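Local coordinates for archaeosine synthase (Pyrobaculum calidifontis, PDB 5K0P), which converts the nitrile of preQ0-modified tRNA to a formamidine with free ammonium, the final step of archaeosine biosynthesis, at residues L10-T15 with S33-P38. Numbering follows the deposited sequence. Where two conformers were deposited one is given.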
ATOM      1  N   LEU A  10      20.358  15.971 -11.653  1.00 25.47           N
ATOM      2  CA  LEU A  10      20.383  15.168 -10.429  1.00 23.93           C
ATOM      3  C   LEU A  10      20.312  13.699 -10.855  1.00 21.93           C
ATOM      4  O   LEU A  10      19.579  13.360 -11.773  1.00 24.11           O
ATOM      5  CB  LEU A  10      19.166  15.450  -9.496  1.00 24.60           C
ATOM      6  CG  LEU A  10      19.240  14.858  -8.104  1.00 28.07           C
ATOM      7  CD1 LEU A  10      20.405  15.529  -7.361  1.00 35.88           C
ATOM      8  CD2 LEU A  10      18.003  15.128  -7.294  1.00 31.08           C
ATOM      9  N   VAL A  11      21.108  12.863 -10.214  1.00 19.70           N
ATOM     10  CA  VAL A  11      20.983  11.430 -10.369  1.00 20.51           C
ATOM     11  C   VAL A  11      20.774  10.802  -9.007  1.00 19.26           C
ATOM     12  O   VAL A  11      21.406  11.227  -8.058  1.00 21.85           O
ATOM     13  CB  VAL A  11      22.253  10.853 -11.019  1.00 21.90           C
ATOM     14  CG1 VAL A  11      22.199   9.324 -11.118  1.00 24.14           C
ATOM     15  CG2 VAL A  11      22.510  11.420 -12.387  1.00 22.21           C
ATOM     16  N   ARG A  12      19.875   9.818  -8.945  1.00 19.16           N
ATOM     17  CA  ARG A  12      19.582   9.079  -7.742  0.50 19.96           C
ATOM     18  C   ARG A  12      19.857   7.627  -8.056  1.00 22.28           C
ATOM     19  O   ARG A  12      19.362   7.107  -9.076  1.00 25.41           O
ATOM     20  CB  ARG A  12      18.137   9.309  -7.288  0.50 21.49           C
ATOM     21  CG  ARG A  12      17.844  10.770  -6.865  0.50 24.90           C
ATOM     22  CD  ARG A  12      16.462  11.057  -6.183  0.50 29.64           C
ATOM     23  NE  ARG A  12      16.216  12.497  -5.975  0.50 31.61           N
ATOM     24  CZ  ARG A  12      15.938  13.067  -4.804  0.50 29.05           C
ATOM     25  NH1 ARG A  12      15.801  14.344  -4.728  0.50 27.20           N
ATOM     26  NH2 ARG A  12      15.819  12.360  -3.715  0.50 32.34           N
ATOM     27  N   LEU A  13      20.655   6.985  -7.209  1.00 20.28           N
ATOM     28  CA  LEU A  13      20.928   5.523  -7.339  1.00 20.97           C
ATOM     29  C   LEU A  13      20.588   4.822  -6.077  1.00 24.87           C
ATOM     30  O   LEU A  13      20.811   5.371  -5.014  1.00 30.83           O
ATOM     31  CB  LEU A  13      22.364   5.254  -7.693  1.00 20.04           C
ATOM     32  CG  LEU A  13      22.871   6.087  -8.814  1.00 23.20           C
ATOM     33  CD1 LEU A  13      24.400   6.156  -8.769  1.00 28.92           C
ATOM     34  CD2 LEU A  13      22.336   5.552 -10.130  1.00 22.94           C
ATOM     35  N   LYS A  14      20.035   3.613  -6.165  1.00 25.25           N
ATOM     36  CA  LYS A  14      19.601   2.899  -4.995  1.00 22.25           C
ATOM     37  C   LYS A  14      19.821   1.433  -5.218  1.00 21.94           C
ATOM     38  O   LYS A  14      19.399   0.891  -6.249  1.00 23.15           O
ATOM     39  CB  LYS A  14      18.116   3.125  -4.743  1.00 23.73           C
ATOM     40  CG  LYS A  14      17.585   2.315  -3.571  1.00 24.07           C
ATOM     41  CD  LYS A  14      16.054   2.472  -3.292  1.00 33.26           C
ATOM     42  CE  LYS A  14      15.675   3.881  -2.822  1.00 35.93           C
ATOM     43  NZ  LYS A  14      14.214   3.846  -2.599  1.00 48.00           N
ATOM     44  N   THR A  15      20.448   0.775  -4.252  1.00 21.31           N
ATOM     45  CA  THR A  15      20.689  -0.658  -4.400  1.00 21.93           C
ATOM     46  C   THR A  15      20.887  -1.352  -3.042  1.00 22.68           C
ATOM     47  O   THR A  15      20.869  -0.702  -1.996  1.00 22.27           O
ATOM     48  CB  THR A  15      21.848  -0.930  -5.398  1.00 21.86           C
ATOM     49  OG1 THR A  15      21.788  -2.303  -5.788  1.00 21.25           O
ATOM     50  CG2 THR A  15      23.207  -0.685  -4.762  1.00 23.52           C
ATOM     51  N   SER A  33      21.304   4.398  -0.764  1.00 21.00           N
ATOM     52  CA  SER A  33      20.750   5.397  -1.727  1.00 23.22           C
ATOM     53  C   SER A  33      21.833   6.454  -1.892  1.00 25.58           C
ATOM     54  O   SER A  33      22.339   6.918  -0.896  1.00 25.90           O
ATOM     55  CB  SER A  33      19.482   6.059  -1.174  1.00 25.73           C
ATOM     56  OG  SER A  33      18.470   5.101  -1.108  1.00 28.56           O
ATOM     57  N   VAL A  34      22.203   6.781  -3.133  1.00 24.83           N
ATOM     58  CA  VAL A  34      23.091   7.910  -3.389  1.00 24.63           C
ATOM     59  C   VAL A  34      22.422   8.882  -4.315  1.00 25.37           C
ATOM     60  O   VAL A  34      21.795   8.503  -5.348  1.00 26.64           O
ATOM     61  CB  VAL A  34      24.437   7.409  -3.925  1.00 24.74           C
ATOM     62  CG1 VAL A  34      25.414   8.521  -4.201  1.00 23.92           C
ATOM     63  CG2 VAL A  34      24.995   6.410  -2.934  1.00 25.73           C
ATOM     64  N   GLU A  35      22.585  10.161  -4.000  1.00 24.03           N
ATOM     65  CA  GLU A  35      22.044  11.179  -4.894  1.00 23.95           C
ATOM     66  C   GLU A  35      23.124  12.196  -5.085  1.00 22.26           C
ATOM     67  O   GLU A  35      23.852  12.489  -4.136  1.00 23.94           O
ATOM     68  CB  GLU A  35      20.713  11.572  -4.291  1.00 30.92           C
ATOM     69  CG  GLU A  35      20.440  12.957  -4.019  1.00 37.88           C
ATOM     70  CD  GLU A  35      19.134  13.229  -3.269  1.00 40.00           C
ATOM     71  OE1 GLU A  35      18.165  12.393  -3.238  1.00 34.87           O
ATOM     72  OE2 GLU A  35      19.143  14.360  -2.733  1.00 41.32           O
ATOM     73  N   TYR A  36      23.341  12.617  -6.316  1.00 20.31           N
ATOM     74  CA  TYR A  36      24.343  13.626  -6.634  1.00 21.96           C
ATOM     75  C   TYR A  36      24.063  14.492  -7.852  1.00 23.31           C
ATOM     76  O   TYR A  36      23.276  14.141  -8.704  1.00 21.09           O
ATOM     77  CB  TYR A  36      25.726  12.924  -6.789  1.00 23.23           C
ATOM     78  CG  TYR A  36      25.896  12.193  -8.068  1.00 21.66           C
ATOM     79  CD1 TYR A  36      25.329  10.961  -8.228  1.00 18.74           C
ATOM     80  CD2 TYR A  36      26.607  12.767  -9.142  1.00 25.18           C
ATOM     81  CE1 TYR A  36      25.473  10.272  -9.456  1.00 21.23           C
ATOM     82  CE2 TYR A  36      26.760  12.089 -10.376  1.00 22.80           C
ATOM     83  CZ  TYR A  36      26.177  10.849 -10.525  1.00 22.05           C
ATOM     84  OH  TYR A  36      26.240  10.175 -11.763  1.00 23.55           O
ATOM     85  N   ILE A  37      24.725  15.657  -7.921  1.00 27.33           N
ATOM     86  CA  ILE A  37      24.640  16.529  -9.090  1.00 28.36           C
ATOM     87  C   ILE A  37      25.893  16.349  -9.886  1.00 31.79           C
ATOM     88  O   ILE A  37      26.997  16.649  -9.368  1.00 34.73           O
ATOM     89  CB  ILE A  37      24.514  18.002  -8.713  1.00 30.60           C
ATOM     90  CG1 ILE A  37      23.247  18.177  -7.931  1.00 30.58           C
ATOM     91  CG2 ILE A  37      24.490  18.925  -9.988  1.00 33.51           C
ATOM     92  CD1 ILE A  37      23.024  19.557  -7.437  1.00 33.39           C
ATOM     93  N   PRO A  38      25.762  15.880 -11.153  1.00 30.64           N
ATOM     94  CA  PRO A  38      26.926  15.731 -12.008  1.00 30.87           C
ATOM     95  C   PRO A  38      27.489  17.091 -12.335  1.00 35.49           C
ATOM     96  O   PRO A  38      26.697  18.077 -12.420  1.00 28.62           O
ATOM     97  CB  PRO A  38      26.353  15.097 -13.282  1.00 31.35           C
ATOM     98  CG  PRO A  38      25.116  14.399 -12.832  1.00 28.74           C
ATOM     99  CD  PRO A  38      24.552  15.317 -11.778  1.00 28.34           C
TER
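Val11 and Tyr36 lie side by side on the buried face of an antiparallel strand pair, with CB of Val11 3.6 Å from CE1 of the tyrosine ring. Chi1 of Tyr36 (76°) sets CG between the backbone N and the carbonyl carbon. Leu13 joins the cluster through CD1, which meets the ring edge at CE1, 4.3 Å away, while CG2 of Val11 touches CG of Pro38, whose side chain crosses its own at about a right angle. Beneath these side chains the backbones of Val11 and Tyr36 exchange two hydrogen bonds, as do those of Leu13 and Val34; the bond from Leu13 N to Val34 O is 2.7 Å long. Glu35 and Arg12 extend together from the other face, their charges paired as modelled, but the approach of Glu35 OE1 to Arg12 NH2 over the guanidinium face is doubtful, being too short and with a second Arg12 conformer. OE2 of Glu35 is hydrogen-bonded to Tyr81.

Further out, Leu13 packs on the substrate-binding Ile45 and on Phe48 of helix 45-53, and Tyr36 OH bonds to the backbone N of Leu43, another substrate-binding residue. An alanine in place of Tyr36 would probably open a gap beside Val11 and Leu13 and leave Leu43 N without this hydroxyl partner. Strand 10-20 also pairs with a strand of a neighbouring subunit, continuing the T-fold sheet across the interface. The faces thus differ: Val11, Leu13, Val34 and Tyr36 give apolar packing beside the substrate-binding segment, whereas the other is mixed, charged and polar at Arg12, Lys14, Ser33 and Glu35, with Leu10 against Ile37 at its end.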